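Local coordinates for peroxisomal fatty acid beta-oxidation multifunctional protein MFP2 (Arabidopsis thaliana, PDB 2WTB) that carries out successive steps of peroxisomal fatty acid beta-oxidation, with enoyl-CoA hydratase and 3-hydroxyacyl-CoA dehydrogenase activities in one chain, at residues 528-532 with 662-668; 651-655 with 669-673. One frame throughout, in Å; residues are numbered along the deposited sequence.

Contact 1: residues 528-532 with 662-668; sequences KFGMP and MGFPPYR
R668 reaches the backbone carbonyl of F529 side-on with two nitrogens at once: NH2 to O is 2.6 Å, NE to O 3.0 Å, and the oxygen lies in the guanidinium plane. The NE approach is close to head-on (C=O...N 160°), whereas NH2 comes in at 25° to the carbonyl plane. The NE end of the guanidinium lies over one face of the F529 ring, toward its rim, the two planes almost parallel and R668 NE 3.2 Å from F529 CE1. The extended run from CG to NE delivers it there. With a methionine at R668, the F529 carbonyl would probably lose both donors and the ring face its flat charged cover.

F529 turns its edge toward the face of F664, in an offset edge-to-face pair with centroids 5.9 Å apart. M531 folds about its CB-CG bond (chi2 -73°), which brings CE to 3.3 Å from F664 CD1, while SD sits by the M662 carbonyl. P665 CG drops to 3.3 Å from G530 CA, and Y667 OH crowds the same carbon; a side chain at G530 would collide with both.

Farther out, F632 and I628 of helix 624-644 and the ring of W674 pack against F529, while Y505 of helix 498-514 touches M531.

G530 and G663 each leave a helix with positive phi, and G530-M531-P532 and G663-F664-P665 run past each other in opposite directions, joining the ends of helices 519-529 and 651-662 in the all-helical C-terminal region; 528-532 belongs to the 3-hydroxyacyl-CoA dehydrogenase C-terminal domain, and 662-668 links two later helices.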
loop_
_atom_site.group_PDB
_atom_site.type_symbol
_atom_site.label_atom_id
_atom_site.label_comp_id
_atom_site.label_asym_id
_atom_site.label_seq_id
_atom_site.Cartn_x
_atom_site.Cartn_y
_atom_site.Cartn_z
ATOM N N LYS A 528 -13.365 9.358 -11.795
ATOM C CA LYS A 528 -12.659 10.609 -11.560
ATOM C C LYS A 528 -12.580 10.871 -10.067
ATOM O O LYS A 528 -11.670 11.546 -9.590
ATOM C CB LYS A 528 -13.366 11.769 -12.268
ATOM C CG LYS A 528 -12.655 13.106 -12.133
ATOM C CD LYS A 528 -13.227 14.138 -13.092
ATOM C CE LYS A 528 -14.703 14.382 -12.831
ATOM N NZ LYS A 528 -15.275 15.380 -13.777
ATOM N N PHE A 529 -13.545 10.327 -9.333
ATOM C CA PHE A 529 -13.573 10.450 -7.881
ATOM C C PHE A 529 -12.303 9.881 -7.261
ATOM O O PHE A 529 -11.865 10.330 -6.204
ATOM C CB PHE A 529 -14.804 9.743 -7.309
ATOM C CG PHE A 529 -14.823 9.670 -5.810
ATOM C CD1 PHE A 529 -14.876 10.822 -5.045
ATOM C CD2 PHE A 529 -14.799 8.443 -5.163
ATOM C CE1 PHE A 529 -14.897 10.753 -3.662
ATOM C CE2 PHE A 529 -14.823 8.368 -3.782
ATOM C CZ PHE A 529 -14.871 9.524 -3.032
ATOM N N GLY A 530 -11.712 8.895 -7.927
ATOM C CA GLY A 530 -10.490 8.280 -7.444
ATOM C C GLY A 530 -10.435 6.786 -7.702
ATOM O O GLY A 530 -9.359 6.189 -7.708
ATOM N N MET A 531 -11.600 6.181 -7.907
ATOM C CA MET A 531 -11.679 4.767 -8.248
ATOM C C MET A 531 -10.952 4.511 -9.560
ATOM O O MET A 531 -10.904 5.383 -10.428
ATOM C CB MET A 531 -13.139 4.324 -8.362
ATOM C CG MET A 531 -13.887 4.313 -7.042
ATOM S SD MET A 531 -13.373 2.943 -5.995
ATOM C CE MET A 531 -14.008 3.458 -4.406
ATOM N N PRO A 532 -10.378 3.310 -9.708
ATOM C CA PRO A 532 -9.657 2.945 -10.930
ATOM C C PRO A 532 -10.631 2.574 -12.039
ATOM O O PRO A 532 -10.221 2.307 -13.168
ATOM C CB PRO A 532 -8.858 1.701 -10.510
ATOM C CG PRO A 532 -8.995 1.609 -9.007
ATOM C CD PRO A 532 -10.300 2.253 -8.691
ATOM N N MET A 662 -10.684 -2.618 -3.161
ATOM C CA MET A 662 -11.568 -2.003 -4.146
ATOM C C MET A 662 -11.020 -0.677 -4.668
ATOM O O MET A 662 -11.775 0.176 -5.135
ATOM C CB MET A 662 -12.965 -1.810 -3.557
ATOM C CG MET A 662 -13.730 -3.106 -3.353
ATOM S SD MET A 662 -14.336 -3.800 -4.903
ATOM C CE MET A 662 -15.191 -5.258 -4.306
ATOM N N GLY A 663 -9.704 -0.513 -4.579
ATOM C CA GLY A 663 -9.030 0.649 -5.129
ATOM C C GLY A 663 -9.600 1.995 -4.717
ATOM O O GLY A 663 -9.550 2.953 -5.487
ATOM N N PHE A 664 -10.144 2.075 -3.507
ATOM C CA PHE A 664 -10.640 3.344 -2.990
ATOM C C PHE A 664 -9.477 4.321 -2.833
ATOM O O PHE A 664 -8.411 3.946 -2.346
ATOM C CB PHE A 664 -11.357 3.144 -1.655
ATOM C CG PHE A 664 -12.045 4.377 -1.145
ATOM C CD1 PHE A 664 -13.384 4.604 -1.425
ATOM C CD2 PHE A 664 -11.356 5.308 -0.388
ATOM C CE1 PHE A 664 -14.022 5.738 -0.961
ATOM C CE2 PHE A 664 -11.989 6.446 0.079
ATOM C CZ PHE A 664 -13.323 6.661 -0.208
ATOM N N PRO A 665 -9.685 5.580 -3.249
ATOM C CA PRO A 665 -8.666 6.638 -3.283
ATOM C C PRO A 665 -7.895 6.772 -1.974
ATOM O O PRO A 665 -8.472 7.189 -0.970
ATOM C CB PRO A 665 -9.489 7.906 -3.523
ATOM C CG PRO A 665 -10.702 7.437 -4.227
ATOM C CD PRO A 665 -11.003 6.070 -3.691
ATOM N N PRO A 666 -6.599 6.431 -1.990
ATOM C CA PRO A 666 -5.737 6.503 -0.805
ATOM C C PRO A 666 -5.691 7.909 -0.213
ATOM O O PRO A 666 -5.727 8.060 1.007
ATOM C CB PRO A 666 -4.357 6.122 -1.354
ATOM C CG PRO A 666 -4.642 5.322 -2.577
ATOM C CD PRO A 666 -5.879 5.922 -3.169
ATOM N N TYR A 667 -5.615 8.920 -1.072
ATOM C CA TYR A 667 -5.546 10.308 -0.621
ATOM C C TYR A 667 -6.821 10.752 0.094
ATOM O O TYR A 667 -6.863 11.827 0.689
ATOM C CB TYR A 667 -5.230 11.246 -1.792
ATOM C CG TYR A 667 -5.965 10.905 -3.067
ATOM C CD1 TYR A 667 -5.384 10.089 -4.028
ATOM C CD2 TYR A 667 -7.243 11.394 -3.308
ATOM C CE1 TYR A 667 -6.052 9.770 -5.194
ATOM C CE2 TYR A 667 -7.919 11.081 -4.471
ATOM C CZ TYR A 667 -7.321 10.269 -5.411
ATOM O OH TYR A 667 -7.991 9.954 -6.569
ATOM N N ARG A 668 -7.857 9.921 0.037
ATOM C CA ARG A 668 -9.087 10.197 0.772
ATOM C C ARG A 668 -9.139 9.421 2.087
ATOM O O ARG A 668 -10.153 9.434 2.785
ATOM C CB ARG A 668 -10.317 9.899 -0.087
ATOM C CG ARG A 668 -10.365 10.708 -1.375
ATOM C CD ARG A 668 -11.763 10.747 -1.962
ATOM N NE ARG A 668 -11.752 11.143 -3.365
ATOM C CZ ARG A 668 -11.679 12.402 -3.788
ATOM N NH1 ARG A 668 -11.603 13.394 -2.913
ATOM N NH2 ARG A 668 -11.677 12.668 -5.085
#

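Contact 2: residues 651-655 with 669-673; sequences AADLD and GGIMF
D655 supplies the polar part of the contact with a single oxygen. Its OD1 accepts from two successive backbone amides, M672 N at 2.8 Å and F673 N at 3.0 Å; the first meets OD1 nearly along its C-O axis, the second on the syn side and 28° out of the carboxylate plane. With CG beside the backbone N (chi1 -69°), the carboxylate swings off its own helix to reach them. Both amides belong to the first turn of helix 671-678, whose N-cap position is G670, a residue with no side chain. An aspartate of helix 651-662 thus serves the N terminus of the next helix across the loop 663-670, a helix-loop-helix connection, and the amides there probably favour a charged carboxylate.

Close backbone packing goes with this. G670 CA comes to 3.9 Å from D655 CA, and a CB on G670 would run into D655 CB; its backbone angles call for glycine in any case.

The apolar part lies on the M672 side. L654 CB touches M672 CG at 3.9 Å, with L654 CD1 4.0 Å from that same M672 CG. M672 doubles back at its CG-SD bond (chi3 -67°), which leaves CE 4.4 Å from A651 CB. A639 of helix 624-644 and S715 also touch M672.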
loop_
_atom_site.group_PDB
_atom_site.type_symbol
_atom_site.label_atom_id
_atom_site.label_comp_id
_atom_site.label_asym_id
_atom_site.label_seq_id
_atom_site.Cartn_x
_atom_site.Cartn_y
_atom_site.Cartn_z
ATOM N N ALA A 651 -11.766 0.833 12.808
ATOM C CA ALA A 651 -12.125 1.582 11.610
ATOM C C ALA A 651 -10.989 1.597 10.588
ATOM O O ALA A 651 -11.217 1.410 9.393
ATOM C CB ALA A 651 -12.529 3.004 11.978
ATOM N N ALA A 652 -9.765 1.810 11.067
ATOM C CA ALA A 652 -8.608 1.926 10.186
ATOM C C ALA A 652 -8.387 0.671 9.344
ATOM O O ALA A 652 -7.750 0.730 8.292
ATOM C CB ALA A 652 -7.359 2.259 10.986
ATOM N N ASP A 653 -8.908 -0.459 9.809
ATOM C CA ASP A 653 -8.824 -1.698 9.041
ATOM C C ASP A 653 -9.779 -1.663 7.848
ATOM O O ASP A 653 -9.439 -2.118 6.754
ATOM C CB ASP A 653 -9.111 -2.914 9.920
ATOM C CG ASP A 653 -7.917 -3.316 10.777
ATOM O OD1 ASP A 653 -6.792 -2.838 10.510
ATOM O OD2 ASP A 653 -8.106 -4.120 11.715
ATOM N N LEU A 654 -10.972 -1.118 8.065
ATOM C CA LEU A 654 -11.942 -0.951 6.991
ATOM C C LEU A 654 -11.392 -0.039 5.894
ATOM O O LEU A 654 -11.626 -0.268 4.707
ATOM C CB LEU A 654 -13.253 -0.390 7.537
ATOM C CG LEU A 654 -14.069 -1.334 8.421
ATOM C CD1 LEU A 654 -15.428 -0.724 8.725
ATOM C CD2 LEU A 654 -14.225 -2.689 7.751
ATOM N N ASP A 655 -10.656 0.992 6.301
ATOM C CA ASP A 655 -10.030 1.913 5.358
ATOM C C ASP A 655 -9.091 1.172 4.414
ATOM O O ASP A 655 -9.271 1.208 3.195
ATOM C CB ASP A 655 -9.272 3.015 6.101
ATOM C CG ASP A 655 -10.198 3.966 6.838
ATOM O OD1 ASP A 655 -11.352 4.131 6.394
ATOM O OD2 ASP A 655 -9.772 4.551 7.856
ATOM N N GLY A 669 -8.042 8.741 2.410
ATOM C CA GLY A 669 -7.882 8.095 3.702
ATOM C C GLY A 669 -8.512 6.721 3.851
ATOM O O GLY A 669 -8.020 5.887 4.611
ATOM N N GLY A 670 -9.602 6.483 3.129
ATOM C CA GLY A 670 -10.328 5.233 3.240
ATOM C C GLY A 670 -11.807 5.486 3.446
ATOM O O GLY A 670 -12.204 6.591 3.806
ATOM N N ILE A 671 -12.624 4.461 3.229
ATOM C CA ILE A 671 -14.075 4.614 3.272
ATOM C C ILE A 671 -14.555 5.244 4.582
ATOM O O ILE A 671 -15.502 6.028 4.587
ATOM C CB ILE A 671 -14.792 3.265 3.044
ATOM C CG1 ILE A 671 -15.954 3.423 2.062
ATOM C CG2 ILE A 671 -15.267 2.678 4.363
ATOM C CD1 ILE A 671 -17.164 4.097 2.653
ATOM N N MET A 672 -13.896 4.913 5.689
ATOM C CA MET A 672 -14.302 5.430 6.992
ATOM C C MET A 672 -13.665 6.784 7.286
ATOM O O MET A 672 -14.334 7.699 7.764
ATOM C CB MET A 672 -13.975 4.432 8.106
ATOM C CG MET A 672 -14.748 3.125 8.019
ATOM S SD MET A 672 -16.503 3.293 8.411
ATOM C CE MET A 672 -16.420 3.703 10.152
ATOM N N PHE A 673 -12.374 6.910 6.997
ATOM C CA PHE A 673 -11.682 8.186 7.154
ATOM C C PHE A 673 -12.358 9.269 6.315
ATOM O O PHE A 673 -12.439 10.427 6.725
ATOM C CB PHE A 673 -10.211 8.052 6.758
ATOM C CG PHE A 673 -9.422 9.322 6.912
ATOM C CD1 PHE A 673 -8.656 9.544 8.043
ATOM C CD2 PHE A 673 -9.439 10.292 5.921
ATOM C CE1 PHE A 673 -7.924 10.710 8.186
ATOM C CE2 PHE A 673 -8.712 11.462 6.061
ATOM C CZ PHE A 673 -7.953 11.669 7.192
#

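From the N terminus the chain meets 528-532 first, at the end of helix 519-529, then 651-655, 662-668 and 669-673. The segments therefore alternate and the two contacts cross. Contact 1 closes a long loop of 129 intervening residues, about half of it helical; contact 2 closes a short one of 13, the rest of helix 651-662 and the turn after it. R668 runs straight into G669, so one connection serves both contacts, and F664 CE2 packs 3.5 Å from G670 C. Contact 2 sets helix 671-678 against helix 651-662, and contact 1 ties the connection between them back to helix 519-529.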